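Local coordinates for threonine synthase (Brucella melitensis bv. 1, PDB 4F4F), which probably makes L-threonine from O-phospho-L-homoserine and water with pyridoxal 5'-phosphate as cofactor, the last step of threonine biosynthesis, at residues A[107-112]-A[411-416]; A[118-123]-A[232-237]; A[253-258]-A[276-281]. All coordinates share one frame; numbering follows the deposited sequence.

Contact 1 of 3, residues A[107-112]-A[411-416]. With PLP (pyridoxal-5'-phosphate), chain C.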
loop_
_atom_site.group_PDB
_atom_site.type_symbol
_atom_site.label_atom_id
_atom_site.label_comp_id
_atom_site.label_asym_id
_atom_site.label_seq_id
_atom_site.Cartn_x
_atom_site.Cartn_y
_atom_site.Cartn_z
ATOM N N GLU A 107 13.349 3.658 -4.748
ATOM C CA GLU A 107 12.397 4.686 -5.173
ATOM C C GLU A 107 11.141 4.029 -5.710
ATOM O O GLU A 107 11.131 3.484 -6.831
ATOM C CB GLU A 107 13.032 5.566 -6.241
ATOM C CG GLU A 107 14.227 6.342 -5.710
ATOM C CD GLU A 107 14.812 7.319 -6.710
ATOM O OE1 GLU A 107 14.704 7.094 -7.949
ATOM O OE2 GLU A 107 15.377 8.329 -6.240
ATOM N N LEU A 108 10.073 4.112 -4.940
ATOM C CA LEU A 108 8.784 3.541 -5.359
ATOM C C LEU A 108 7.836 4.547 -6.010
ATOM O O LEU A 108 6.604 4.332 -6.046
ATOM C CB LEU A 108 8.137 2.876 -4.147
ATOM C CG LEU A 108 8.990 1.820 -3.447
ATOM C CD1 LEU A 108 8.220 1.270 -2.222
ATOM C CD2 LEU A 108 9.408 0.731 -4.441
ATOM N N PHE A 109 8.401 5.659 -6.501
ATOM C CA PHE A 109 7.603 6.800 -6.931
ATOM C C PHE A 109 7.732 7.165 -8.412
ATOM O O PHE A 109 7.420 8.278 -8.809
ATOM C CB PHE A 109 7.913 8.021 -6.034
ATOM C CG PHE A 109 9.382 8.402 -5.970
ATOM C CD1 PHE A 109 10.044 8.924 -7.075
ATOM C CD2 PHE A 109 10.094 8.292 -4.770
ATOM C CE1 PHE A 109 11.412 9.313 -7.004
ATOM C CE2 PHE A 109 11.433 8.659 -4.700
ATOM C CZ PHE A 109 12.093 9.184 -5.819
ATOM N N HIS A 110 8.157 6.217 -9.250
ATOM C CA HIS A 110 8.202 6.447 -10.695
ATOM C C HIS A 110 6.938 6.104 -11.451
ATOM O O HIS A 110 6.887 6.207 -12.687
ATOM C CB HIS A 110 9.414 5.753 -11.281
ATOM C CG HIS A 110 10.713 6.330 -10.772
ATOM N ND1 HIS A 110 11.280 7.411 -11.321
ATOM C CD2 HIS A 110 11.508 5.962 -9.697
ATOM C CE1 HIS A 110 12.388 7.717 -10.640
ATOM N NE2 HIS A 110 12.535 6.814 -9.653
ATOM N N GLY A 111 5.899 5.699 -10.723
ATOM C CA GLY A 111 4.630 5.361 -11.335
ATOM C C GLY A 111 3.737 6.583 -11.512
ATOM O O GLY A 111 4.146 7.696 -11.161
ATOM N N PRO A 112 2.510 6.369 -12.025
ATOM C CA PRO A 112 1.641 7.436 -12.518
ATOM C C PRO A 112 1.251 8.480 -11.509
ATOM O O PRO A 112 0.894 9.570 -11.927
ATOM C CB PRO A 112 0.382 6.682 -12.986
ATOM C CG PRO A 112 0.866 5.331 -13.284
ATOM C CD PRO A 112 1.938 5.046 -12.296
ATOM N N VAL A 411 16.138 1.541 2.191
ATOM C CA VAL A 411 15.063 2.340 2.761
ATOM C C VAL A 411 14.072 2.586 1.630
ATOM O O VAL A 411 14.444 3.083 0.585
ATOM C CB VAL A 411 15.578 3.708 3.265
ATOM C CG1 VAL A 411 14.462 4.513 3.896
ATOM C CG2 VAL A 411 16.744 3.539 4.244
ATOM N N LEU A 412 12.823 2.263 1.863
ATOM C CA LEU A 412 11.756 2.495 0.888
ATOM C C LEU A 412 11.380 3.973 0.857
ATOM O O LEU A 412 10.964 4.559 1.887
ATOM C CB LEU A 412 10.523 1.642 1.211
ATOM C CG LEU A 412 10.450 0.191 0.744
ATOM C CD1 LEU A 412 11.742 -0.567 0.994
ATOM C CD2 LEU A 412 9.182 -0.549 1.227
ATOM N N ALA A 413 11.554 4.575 -0.316
ATOM C CA ALA A 413 11.075 5.914 -0.585
ATOM C C ALA A 413 9.675 5.832 -1.215
ATOM O O ALA A 413 9.514 5.475 -2.364
ATOM C CB ALA A 413 12.063 6.690 -1.463
ATOM N N THR A 414 8.660 6.204 -0.435
ATOM C CA THR A 414 7.288 5.902 -0.759
ATOM C C THR A 414 6.550 7.002 -1.525
ATOM O O THR A 414 5.451 6.767 -1.969
ATOM C CB THR A 414 6.503 5.575 0.536
ATOM O OG1 THR A 414 6.714 6.613 1.489
ATOM C CG2 THR A 414 7.001 4.263 1.187
ATOM N N ALA A 415 7.140 8.176 -1.670
ATOM C CA ALA A 415 6.561 9.269 -2.484
ATOM C C ALA A 415 7.650 10.163 -2.995
ATOM O O ALA A 415 8.672 10.306 -2.342
ATOM C CB ALA A 415 5.584 10.112 -1.686
ATOM N N HIS A 416 7.377 10.811 -4.131
ATOM C CA HIS A 416 8.265 11.800 -4.714
ATOM C C HIS A 416 8.160 13.051 -3.881
ATOM O O HIS A 416 7.052 13.392 -3.441
ATOM C CB HIS A 416 7.809 12.084 -6.146
ATOM C CG HIS A 416 8.774 12.909 -6.969
ATOM N ND1 HIS A 416 8.848 14.251 -6.883
ATOM C CD2 HIS A 416 9.670 12.525 -7.975
ATOM C CE1 HIS A 416 9.767 14.699 -7.762
ATOM N NE2 HIS A 416 10.275 13.641 -8.424
HETATM N N1 PLP C . 4.254 6.423 2.699
HETATM C C2 PLP C . 3.424 6.917 1.704
HETATM C C2A PLP C . 3.819 8.020 0.745
HETATM C C3 PLP C . 2.065 6.326 1.532
HETATM O O3 PLP C . 1.240 6.808 0.535
HETATM C C4 PLP C . 1.671 5.230 2.490
HETATM C C4A PLP C . 0.345 4.542 2.424
HETATM C C5 PLP C . 2.645 4.771 3.511
HETATM C C6 PLP C . 3.909 5.407 3.541
HETATM C C5A PLP C . 2.259 3.612 4.454
HETATM O O4P PLP C . 2.028 2.314 3.765
HETATM P P PLP C . 1.396 0.956 4.447
HETATM O O1P PLP C . 2.211 0.727 5.711
HETATM O O2P PLP C . -0.049 1.328 4.708
HETATM O O3P PLP C . 1.516 -0.177 3.450
#
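Phe109 packs its ring against His416 and runs on toward Ala413. Its CB lies 3.4 Å from His416 N. CG lies near the N and CA of His416. From there the ring forks. On one side CD1 meets His416 CD2 at 3.7 Å, and CE1 keeps close to that same carbon. On the other side CD2 comes to 3.5 Å from Ala415 O, and CE2 reaches Ala413 CB at 3.8 Å. CG stands between the backbone N and the carbonyl carbon (chi1 55°), which turns the ring toward the second segment. His416 CA covers one face in a CH-pi contact, and Glu107 CB lies over the opposite face. The imidazole of His416 presents its edge to the face of the Phe109 ring in an offset edge-to-face pair, with the planes of Phe109 and His416 at 84°.

This cluster sits where two neighbouring parallel strands, 103-107 and 409-413, end in the PLP-binding domain of a fold type II enzyme. Leu108 N donates to Ala413 O at 3.0 Å, just past the bridge between Glu107 and Ala413. Leu108 CD1 packs on Leu412 CG at 3.9 Å. Beyond the strand, Thr414 OG1 donates to N1 of the cofactor at 2.7 Å. A neutral hydroxyl donor here is consistent with an unprotonated pyridine nitrogen. Ala415 CB touches the C2A methyl. Within the loop, His110 NE2 donates to Glu107 OE1 at 2.8 Å, with the acceptor in the imidazole plane; Glu107 OE2 bonds to Tyr386 OH.

Contact 2 of 3, residues A[118-123]-A[232-237]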
loop_
_atom_site.group_PDB
_atom_site.type_symbol
_atom_site.label_atom_id
_atom_site.label_comp_id
_atom_site.label_asym_id
_atom_site.label_seq_id
_atom_site.Cartn_x
_atom_site.Cartn_y
_atom_site.Cartn_z
ATOM N N ASP A 118 0.915 3.015 -6.332
ATOM C CA ASP A 118 0.872 2.668 -7.740
ATOM C C ASP A 118 1.326 1.237 -8.010
ATOM O O ASP A 118 0.818 0.612 -8.927
ATOM C CB ASP A 118 1.785 3.545 -8.576
ATOM C CG ASP A 118 1.347 4.988 -8.619
ATOM O OD1 ASP A 118 0.139 5.280 -8.463
ATOM O OD2 ASP A 118 2.235 5.849 -8.804
ATOM N N VAL A 119 2.303 0.746 -7.254
ATOM C CA VAL A 119 2.910 -0.570 -7.545
ATOM C C VAL A 119 1.803 -1.609 -7.456
ATOM O O VAL A 119 1.592 -2.358 -8.398
ATOM C CB VAL A 119 4.058 -0.954 -6.581
ATOM C CG1 VAL A 119 4.494 -2.416 -6.818
ATOM C CG2 VAL A 119 5.253 0.011 -6.698
ATOM N N ALA A 120 1.099 -1.648 -6.334
ATOM C CA ALA A 120 0.053 -2.648 -6.178
ATOM C C ALA A 120 -1.198 -2.268 -7.024
ATOM O O ALA A 120 -1.799 -3.135 -7.618
ATOM C CB ALA A 120 -0.331 -2.854 -4.707
ATOM N N MET A 121 -1.590 -0.998 -7.040
ATOM C CA MET A 121 -2.854 -0.641 -7.698
ATOM C C MET A 121 -2.874 -0.963 -9.181
ATOM O O MET A 121 -3.873 -1.440 -9.715
ATOM C CB MET A 121 -3.175 0.838 -7.548
ATOM C CG MET A 121 -3.592 1.168 -6.179
ATOM S SD MET A 121 -5.327 0.829 -5.893
ATOM C CE MET A 121 -5.283 2.057 -4.581
ATOM N N GLN A 122 -1.769 -0.691 -9.855
ATOM C CA GLN A 122 -1.747 -0.803 -11.308
ATOM C C GLN A 122 -1.928 -2.276 -11.714
ATOM O O GLN A 122 -2.551 -2.573 -12.727
ATOM C CB GLN A 122 -0.435 -0.213 -11.863
ATOM C CG GLN A 122 -0.368 1.305 -11.859
ATOM C CD GLN A 122 -1.353 1.939 -12.819
ATOM O OE1 GLN A 122 -1.702 1.356 -13.860
ATOM N NE2 GLN A 122 -1.844 3.135 -12.454
ATOM N N LEU A 123 -1.441 -3.193 -10.902
ATOM C CA LEU A 123 -1.628 -4.619 -11.193
ATOM C C LEU A 123 -2.984 -5.106 -10.687
ATOM O O LEU A 123 -3.699 -5.839 -11.402
ATOM C CB LEU A 123 -0.478 -5.449 -10.598
ATOM C CG LEU A 123 -0.502 -6.966 -10.880
ATOM C CD1 LEU A 123 -0.588 -7.222 -12.371
ATOM C CD2 LEU A 123 0.681 -7.694 -10.212
ATOM N N ILE A 232 -1.492 -6.051 -1.212
ATOM C CA ILE A 232 -0.234 -6.435 -0.578
ATOM C C ILE A 232 0.622 -7.265 -1.512
ATOM O O ILE A 232 1.784 -6.989 -1.698
ATOM C CB ILE A 232 -0.467 -7.207 0.719
ATOM C CG1 ILE A 232 -1.139 -6.271 1.751
ATOM C CG2 ILE A 232 0.863 -7.761 1.250
ATOM C CD1 ILE A 232 -1.376 -6.969 3.078
ATOM N N MET A 233 0.025 -8.281 -2.115
ATOM C CA MET A 233 0.772 -9.234 -2.919
ATOM C C MET A 233 1.801 -8.610 -3.883
ATOM O O MET A 233 2.928 -9.063 -3.937
ATOM C CB MET A 233 -0.221 -10.113 -3.683
ATOM C CG MET A 233 0.413 -11.108 -4.606
ATOM S SD MET A 233 -0.886 -11.976 -5.513
ATOM C CE MET A 233 -0.686 -11.300 -7.135
ATOM N N PRO A 234 1.425 -7.601 -4.674
ATOM C CA PRO A 234 2.393 -7.113 -5.660
ATOM C C PRO A 234 3.651 -6.476 -5.061
ATOM O O PRO A 234 4.685 -6.325 -5.737
ATOM C CB PRO A 234 1.597 -6.087 -6.463
ATOM C CG PRO A 234 0.163 -6.412 -6.237
ATOM C CD PRO A 234 0.118 -6.942 -4.832
ATOM N N GLN A 235 3.530 -6.036 -3.821
ATOM C CA GLN A 235 4.609 -5.342 -3.165
ATOM C C GLN A 235 5.760 -6.276 -2.777
ATOM O O GLN A 235 6.891 -5.818 -2.595
ATOM C CB GLN A 235 4.060 -4.616 -1.970
ATOM C CG GLN A 235 3.084 -3.537 -2.377
ATOM C CD GLN A 235 2.790 -2.580 -1.249
ATOM O OE1 GLN A 235 1.702 -2.616 -0.683
ATOM N NE2 GLN A 235 3.820 -1.728 -0.859
ATOM N N VAL A 236 5.483 -7.576 -2.759
ATOM C CA VAL A 236 6.516 -8.589 -2.510
ATOM C C VAL A 236 7.667 -8.463 -3.531
ATOM O O VAL A 236 8.837 -8.636 -3.194
ATOM C CB VAL A 236 5.908 -9.996 -2.562
ATOM C CG1 VAL A 236 7.002 -11.068 -2.365
ATOM C CG2 VAL A 236 4.818 -10.163 -1.511
ATOM N N VAL A 237 7.324 -8.064 -4.755
ATOM C CA VAL A 237 8.246 -8.098 -5.847
ATOM C C VAL A 237 9.478 -7.221 -5.600
ATOM O O VAL A 237 10.609 -7.651 -5.831
ATOM C CB VAL A 237 7.567 -7.721 -7.181
ATOM C CG1 VAL A 237 8.589 -7.739 -8.310
ATOM C CG2 VAL A 237 6.417 -8.719 -7.514
#
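Ala120 and Pro234 form the tight part of this contact. Their CA atoms are only 5.1 Å apart. The edge of the proline ring leans on the helix: Pro234 CG lies 3.8 Å from Ala120 CA and 3.9 Å from Ala120 CB. Pro234 CB presses on Ala120 CA as well, and CD faces the methyl. With a single methyl on this side, Ala120 lets the ring come close to the main chain.

The fit is looser around this point. Leu123 CD2 meets Pro234 CB at 4.2 Å, and the two side chains approach obliquely. Leu123 CG is anti to the backbone N (chi1 -177°), which sends the branch out toward the proline. Val119 CG1 stays 4.1 Å from Pro234 O. Gln235 offers its CG to the Ala120 methyl at 4.2 Å.

The helix here is 117-134, which starts at Lys117, the predicted cofactor lysine of this fold type II enzyme. Its partner is the chain around Pro234 that leads into the helix running on to 245. Pro234 has no N-H to give, and 233-235 keep helical torsions without the regular bonds. Gln235 N donates to Ile232 O, three residues back, at 2.9 Å.

No hydrogen bond crosses the contact, and all five touching residues are buried, so even the loose side faces protein. There Leu123 touches Leu64 of helix 56-64, while Gln235 touches Asp264 and Ala267 of helix 263-274.

Contact 3 of 3, residues A[253-258]-A[276-281]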
loop_
_atom_site.group_PDB
_atom_site.type_symbol
_atom_site.label_atom_id
_atom_site.label_comp_id
_atom_site.label_asym_id
_atom_site.label_seq_id
_atom_site.Cartn_x
_atom_site.Cartn_y
_atom_site.Cartn_z
ATOM N N VAL A 253 19.836 -8.944 3.200
ATOM C CA VAL A 253 19.561 -7.527 3.002
ATOM C C VAL A 253 18.556 -7.085 4.053
ATOM O O VAL A 253 17.713 -7.883 4.495
ATOM C CB VAL A 253 19.020 -7.292 1.564
ATOM C CG1 VAL A 253 18.570 -5.828 1.371
ATOM C CG2 VAL A 253 20.109 -7.628 0.538
ATOM N N SER A 254 18.670 -5.839 4.505
ATOM C CA SER A 254 17.715 -5.270 5.453
ATOM C C SER A 254 16.862 -4.196 4.790
ATOM O O SER A 254 17.289 -3.525 3.822
ATOM C CB SER A 254 18.425 -4.704 6.693
ATOM O OG SER A 254 19.027 -5.727 7.439
ATOM N N PHE A 255 15.651 -4.037 5.297
ATOM C CA PHE A 255 14.734 -3.038 4.785
ATOM C C PHE A 255 14.114 -2.201 5.894
ATOM O O PHE A 255 13.684 -2.730 6.922
ATOM C CB PHE A 255 13.600 -3.676 4.004
ATOM C CG PHE A 255 14.037 -4.403 2.755
ATOM C CD1 PHE A 255 14.476 -5.705 2.812
ATOM C CD2 PHE A 255 13.979 -3.780 1.531
ATOM C CE1 PHE A 255 14.835 -6.381 1.669
ATOM C CE2 PHE A 255 14.368 -4.438 0.377
ATOM C CZ PHE A 255 14.796 -5.744 0.458
ATOM N N THR A 256 13.998 -0.905 5.638
ATOM C CA THR A 256 13.228 -0.025 6.491
ATOM C C THR A 256 12.087 0.568 5.690
ATOM O O THR A 256 12.281 1.079 4.589
ATOM C CB THR A 256 14.130 1.090 7.089
ATOM O OG1 THR A 256 15.192 0.489 7.831
ATOM C CG2 THR A 256 13.336 2.049 8.020
ATOM N N VAL A 257 10.891 0.521 6.268
ATOM C CA VAL A 257 9.684 0.875 5.568
ATOM C C VAL A 257 8.898 1.938 6.319
ATOM O O VAL A 257 8.433 1.659 7.443
ATOM C CB VAL A 257 8.786 -0.350 5.451
ATOM C CG1 VAL A 257 7.506 0.009 4.686
ATOM C CG2 VAL A 257 9.532 -1.501 4.792
ATOM N N PRO A 258 8.728 3.133 5.720
ATOM C CA PRO A 258 7.837 4.087 6.333
ATOM C C PRO A 258 6.441 3.512 6.254
ATOM O O PRO A 258 5.972 3.184 5.161
ATOM C CB PRO A 258 8.024 5.385 5.489
ATOM C CG PRO A 258 9.117 5.112 4.513
ATOM C CD PRO A 258 9.231 3.616 4.418
ATOM N N LEU A 276 13.597 -15.269 0.678
ATOM C CA LEU A 276 14.512 -14.179 0.470
ATOM C C LEU A 276 15.302 -13.898 1.749
ATOM O O LEU A 276 14.722 -13.617 2.822
ATOM C CB LEU A 276 13.765 -12.936 -0.017
ATOM C CG LEU A 276 14.663 -11.814 -0.530
ATOM C CD1 LEU A 276 15.434 -12.237 -1.806
ATOM C CD2 LEU A 276 13.803 -10.550 -0.759
ATOM N N PRO A 277 16.651 -13.935 1.657
ATOM C CA PRO A 277 17.414 -13.703 2.878
ATOM C C PRO A 277 17.353 -12.247 3.374
ATOM O O PRO A 277 17.921 -11.348 2.750
ATOM C CB PRO A 277 18.832 -14.088 2.470
ATOM C CG PRO A 277 18.630 -15.072 1.368
ATOM C CD PRO A 277 17.525 -14.460 0.579
ATOM N N ILE A 278 16.664 -12.036 4.482
ATOM C CA ILE A 278 16.444 -10.695 5.013
ATOM C C ILE A 278 16.953 -10.709 6.429
ATOM O O ILE A 278 16.735 -11.681 7.187
ATOM C CB ILE A 278 14.952 -10.277 4.922
ATOM C CG1 ILE A 278 14.584 -9.965 3.460
ATOM C CG2 ILE A 278 14.628 -9.055 5.766
ATOM C CD1 ILE A 278 13.115 -9.677 3.232
ATOM N N GLU A 279 17.646 -9.652 6.795
ATOM C CA GLU A 279 18.209 -9.540 8.130
ATOM C C GLU A 279 17.184 -8.790 8.983
ATOM O O GLU A 279 16.391 -9.417 9.683
ATOM C CB GLU A 279 19.600 -8.897 8.063
ATOM C CG GLU A 279 20.239 -8.483 9.392
ATOM C CD GLU A 279 21.744 -8.174 9.266
ATOM O OE1 GLU A 279 22.244 -6.999 9.453
ATOM O OE2 GLU A 279 22.445 -9.147 8.984
ATOM N N GLN A 280 17.112 -7.467 8.856
ATOM C CA GLN A 280 16.140 -6.688 9.612
ATOM C C GLN A 280 15.008 -6.208 8.733
ATOM O O GLN A 280 15.231 -5.836 7.554
ATOM C CB GLN A 280 16.794 -5.455 10.195
ATOM C CG GLN A 280 17.804 -5.688 11.318
ATOM C CD GLN A 280 18.368 -4.369 11.848
ATOM O OE1 GLN A 280 19.271 -3.777 11.253
ATOM N NE2 GLN A 280 17.835 -3.906 12.962
ATOM N N LEU A 281 13.811 -6.215 9.308
ATOM C CA LEU A 281 12.675 -5.490 8.786
ATOM C C LEU A 281 12.359 -4.416 9.827
ATOM O O LEU A 281 12.136 -4.739 11.004
ATOM C CB LEU A 281 11.472 -6.419 8.567
ATOM C CG LEU A 281 11.557 -7.457 7.452
ATOM C CD1 LEU A 281 10.460 -8.506 7.613
ATOM C CD2 LEU A 281 11.458 -6.756 6.087
HETATM O O HOH W 1 20.659 -4.813 9.160
#
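Val253 and Ile278 open a parallel strand pair with bonds on both polar groups of Val253. Its N donates to Pro277 O at 3.1 Å, and its O accepts from Glu279 N at 2.9 Å. That donor stands 46° above the carbonyl plane. Ile278 CA-H also points at Val253 O.

A beta bulge follows. The register slips by one residue, so Phe255 pairs with Leu281, and Phe255 N donates to Gln280 O at 2.9 Å. The slip places Gln280 N beside a side chain: Ser254 OG accepts it at 3.0 Å. OG is anti to the carbonyl carbon (chi1 -66°), which turns it toward Gln280. The backbone of Ser254 pairs the other way, with Pro408 and Val410.

A water joins Ser254 OG to Glu279 OE1 and Gln280 OE1, each of the latter two at 2.7 Å. Gln280 OE1 also accepts from Ser404 N, and its NE2 donates to Lys402 O. Glu279 OE1 has a weak bond to Ala407 N.

The apolar side carries Val253, Phe255, Ile278 and Leu281. There Ile278 CG1 meets the edge of the Phe255 ring at CE1, 4.0 Å away. The strands and helix 263-274 make a beta-alpha-beta unit, whose first strand ends at Pro258, which touches PLP. In this pair a serine hydroxyl serves as a backbone acceptor, so the N-H of Gln280, within the bulge, is bonded although the regular strand bonding is broken there.

Overall arrangement
From the N terminus, the chain first reaches 107-112, the opening side of contact 1. Helix 117-134 follows at once and gives contact 2 its first segment. Contact 2 closes at 232-237. Helix 236-245 then leads into strand 253-258, where contact 3 opens; it closes at 276-281 after one helix. Contact 1 closes last, at 411-416. Contacts 2 and 3 are thus in series, both nested inside contact 1, and none cross. Contacts 1 and 3 share a sheet: Leu412 N is a probable hydrogen-bond partner of Thr256 O. Contact 2 ties helices beside that sheet, and Asp118 packs against Gly111 and Pro112.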